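Local coordinates for protein class I SAM-dependent methyltransferase (Silicibacter pomeroyi DSS-3, PDB 3CVO) that is of unknown function but has the Rossmann-like fold of the class I methyltransferases and probably uses S-adenosylmethionine as methyl donor, at residues 131-142 against 194-202. Numbering follows the deposited sequence. Where two conformers were deposited one is given.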
# COMPACT_ATOMS: atom_id res chain seq x y z
N ARG A 131 13.94 1.16 -10.77
CA ARG A 131 12.83 2.09 -10.59
C ARG A 131 12.26 1.94 -9.17
O ARG A 131 12.62 1.03 -8.45
CB ARG A 131 11.73 1.84 -11.60
CG ARG A 131 12.16 2.02 -13.08
CD ARG A 131 12.35 3.48 -13.42
NE ARG A 131 13.74 3.86 -13.22
CZ ARG A 131 14.13 4.97 -12.63
NH1 ARG A 131 13.24 5.81 -12.12
NH2 ARG A 131 15.42 5.24 -12.52
N PHE A 132 11.36 2.82 -8.81
CA PHE A 132 10.73 2.81 -7.49
C PHE A 132 11.75 2.59 -6.40
O PHE A 132 11.49 1.79 -5.48
CB PHE A 132 9.70 1.71 -7.34
CG PHE A 132 8.66 1.70 -8.42
CD1 PHE A 132 7.52 2.48 -8.32
CD2 PHE A 132 8.85 0.94 -9.55
CE1 PHE A 132 6.55 2.49 -9.35
CE2 PHE A 132 7.88 0.94 -10.59
CZ PHE A 132 6.73 1.73 -10.46
N ARG A 133 12.85 3.32 -6.44
CA ARG A 133 14.00 2.99 -5.54
C ARG A 133 13.63 3.00 -4.05
O ARG A 133 13.96 2.09 -3.29
CB ARG A 133 15.21 3.87 -5.80
CG ARG A 133 15.81 3.59 -7.15
CD ARG A 133 17.20 4.13 -7.34
NE ARG A 133 17.61 3.81 -8.69
CZ ARG A 133 18.82 4.00 -9.20
NH1 ARG A 133 19.83 4.50 -8.49
NH2 ARG A 133 19.00 3.66 -10.46
N VAL A 134 12.99 4.08 -3.63
CA VAL A 134 12.51 4.13 -2.22
C VAL A 134 11.58 2.97 -1.88
O VAL A 134 11.73 2.31 -0.85
CB VAL A 134 11.93 5.51 -1.82
CG1 VAL A 134 11.32 5.43 -0.38
CG2 VAL A 134 13.02 6.56 -1.92
N GLY A 135 10.69 2.65 -2.80
CA GLY A 135 9.72 1.58 -2.62
C GLY A 135 10.39 0.22 -2.46
O GLY A 135 9.98 -0.59 -1.66
N CYS A 136 11.44 0.00 -3.24
CA CYS A 136 12.17 -1.27 -3.24
C CYS A 136 12.94 -1.40 -1.92
O CYS A 136 13.05 -2.48 -1.32
CB CYS A 136 13.15 -1.34 -4.37
SG CYS A 136 12.41 -1.40 -6.04
N ALA A 137 13.46 -0.28 -1.46
CA ALA A 137 14.22 -0.29 -0.21
C ALA A 137 13.32 -0.65 0.98
O ALA A 137 13.67 -1.50 1.85
CB ALA A 137 14.95 1.07 0.03
N LEU A 138 12.16 -0.01 1.00
CA LEU A 138 11.13 -0.30 2.04
C LEU A 138 10.55 -1.69 1.93
O LEU A 138 10.37 -2.34 2.94
CB LEU A 138 10.01 0.76 2.06
CG LEU A 138 10.48 2.19 2.40
CD1 LEU A 138 9.19 3.08 2.47
CD2 LEU A 138 11.33 2.28 3.62
N ALA A 139 10.29 -2.15 0.72
CA ALA A 139 9.82 -3.50 0.47
C ALA A 139 10.76 -4.52 1.10
O ALA A 139 10.32 -5.42 1.78
CB ALA A 139 9.64 -3.74 -1.02
N THR A 140 12.06 -4.26 0.98
CA THR A 140 13.06 -5.16 1.51
C THR A 140 12.96 -5.13 3.02
O THR A 140 12.86 -6.17 3.66
CB THR A 140 14.48 -4.75 1.05
OG1 THR A 140 14.53 -4.83 -0.37
CG2 THR A 140 15.57 -5.63 1.69
N ALA A 141 12.92 -3.93 3.58
CA ALA A 141 12.94 -3.76 5.06
C ALA A 141 11.76 -4.48 5.66
O ALA A 141 11.85 -5.13 6.70
CB ALA A 141 12.91 -2.27 5.48
N PHE A 142 10.62 -4.36 5.00
CA PHE A 142 9.40 -4.90 5.61
C PHE A 142 9.21 -6.39 5.29
O PHE A 142 8.45 -7.05 5.97
CB PHE A 142 8.17 -4.13 5.15
CG PHE A 142 8.17 -2.70 5.57
CD1 PHE A 142 8.47 -2.36 6.86
CD2 PHE A 142 7.81 -1.72 4.68
CE1 PHE A 142 8.47 -1.06 7.24
CE2 PHE A 142 7.77 -0.43 5.07
CZ PHE A 142 8.12 -0.09 6.36
N GLN A 194 2.07 6.77 3.17
CA GLN A 194 3.45 7.12 2.68
C GLN A 194 4.04 5.96 1.94
O GLN A 194 4.60 6.09 0.85
CB GLN A 194 4.36 7.53 3.84
CG GLN A 194 5.87 7.30 3.51
CD GLN A 194 6.76 7.10 4.76
OE1 GLN A 194 6.27 7.02 5.91
NE2 GLN A 194 8.09 7.04 4.54
N LEU A 195 3.88 4.79 2.51
CA LEU A 195 4.39 3.54 1.94
C LEU A 195 3.80 3.28 0.56
O LEU A 195 4.51 3.02 -0.39
CB LEU A 195 4.11 2.36 2.89
CG LEU A 195 4.47 0.96 2.40
CD1 LEU A 195 5.89 0.94 1.84
CD2 LEU A 195 4.32 -0.05 3.54
N ILE A 196 2.49 3.46 0.44
CA ILE A 196 1.81 3.27 -0.86
C ILE A 196 2.38 4.23 -1.92
O ILE A 196 2.62 3.86 -3.09
CB ILE A 196 0.28 3.37 -0.73
CG1 ILE A 196 -0.20 2.21 0.14
CG2 ILE A 196 -0.40 3.34 -2.14
CD1 ILE A 196 -1.71 2.23 0.47
N ARG A 197 2.60 5.47 -1.53
CA ARG A 197 3.12 6.45 -2.45
C ARG A 197 4.54 6.06 -2.93
O ARG A 197 4.92 6.38 -4.08
CB ARG A 197 3.10 7.85 -1.82
CG ARG A 197 3.20 9.00 -2.82
CD ARG A 197 1.89 9.17 -3.64
NE ARG A 197 1.78 8.20 -4.73
CZ ARG A 197 2.48 8.32 -5.85
NH1 ARG A 197 3.27 9.36 -6.01
NH2 ARG A 197 2.37 7.42 -6.81
N THR A 198 5.31 5.38 -2.09
CA THR A 198 6.69 4.95 -2.48
C THR A 198 6.62 3.76 -3.46
O THR A 198 7.45 3.63 -4.35
CB THR A 198 7.62 4.57 -1.33
OG1 THR A 198 7.16 3.36 -0.71
CG2 THR A 198 7.72 5.69 -0.27
N MSE A 199 5.58 2.95 -3.29
CA MSE A 199 5.36 1.70 -4.10
C MSE A 199 4.82 2.01 -5.48
O MSE A 199 4.76 1.15 -6.36
CB MSE A 199 4.38 0.71 -3.43
CG MSE A 199 4.85 0.08 -2.14
SE MSE A 199 6.70 -0.68 -2.09
CE MSE A 199 7.16 -0.33 -0.24
N THR A 200 4.42 3.26 -5.66
CA THR A 200 3.69 3.69 -6.90
C THR A 200 4.30 4.93 -7.53
O THR A 200 3.72 5.54 -8.39
CB THR A 200 2.19 3.93 -6.62
OG1 THR A 200 2.05 4.98 -5.64
CG2 THR A 200 1.47 2.62 -6.09
N SER A 201 5.53 5.25 -7.12
CA SER A 201 6.29 6.33 -7.71
C SER A 201 7.55 5.80 -8.44
O SER A 201 8.53 5.48 -7.77
CB SER A 201 6.75 7.28 -6.58
OG SER A 201 5.64 7.94 -5.99
N PRO A 202 7.53 5.71 -9.78
CA PRO A 202 8.64 5.05 -10.51
C PRO A 202 9.99 5.76 -10.39
O PRO A 202 9.96 6.98 -10.21
CB PRO A 202 8.17 5.07 -11.99
CG PRO A 202 6.78 5.47 -11.99
CD PRO A 202 6.39 6.05 -10.65
OXT PRO A 202 11.11 5.19 -10.50
O HOH W 1 12.95 5.62 -8.30
O HOH W 2 9.73 4.74 -4.93
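F132 and P202 bury the most surface here, followed by M199. P202 lies over one face of the F132 ring, its CA 3.6 Å from the ring centroid in a CH-pi contact. T200 C sits at the edge of the ring, in its plane. With CG beside the backbone N (chi1 -52°), the ring reaches under the chain end. Y107 and Y110 also meet it. An alanine here would probably open a gap where the ring lies against P202 and leave the proline held mainly through its carboxylate.

The terminal carboxylate is held at the N-terminus of helix 133-143. F132 N, at the N-cap position, gives P202 OXT a fairly straight hydrogen bond of 2.9 Å. R131 NH1 makes a salt bridge to the same OXT at 2.7 Å, though its hydrogen bond is weak (121°). Water 1 links OXT to R133 N.

Farther along, the axes of segments 133-142 and 194-199 come within 8.0 Å. G135 allows this close approach, since a CB there would fall too near T198 O. Water 2 joins G135 N to T198 O and S201 O. In the conformer given, selenomethionine M199 bends its chain to bring CE near L138 CB (3.8 Å). L195 sets CD1 against L138 CD1 and CD2 against F142 CE2.

The contact thus fastens the chain terminus to a helix flanking the central sheet. The negative carboxylate probably benefits from both the arginine and the positive end of the helix dipole.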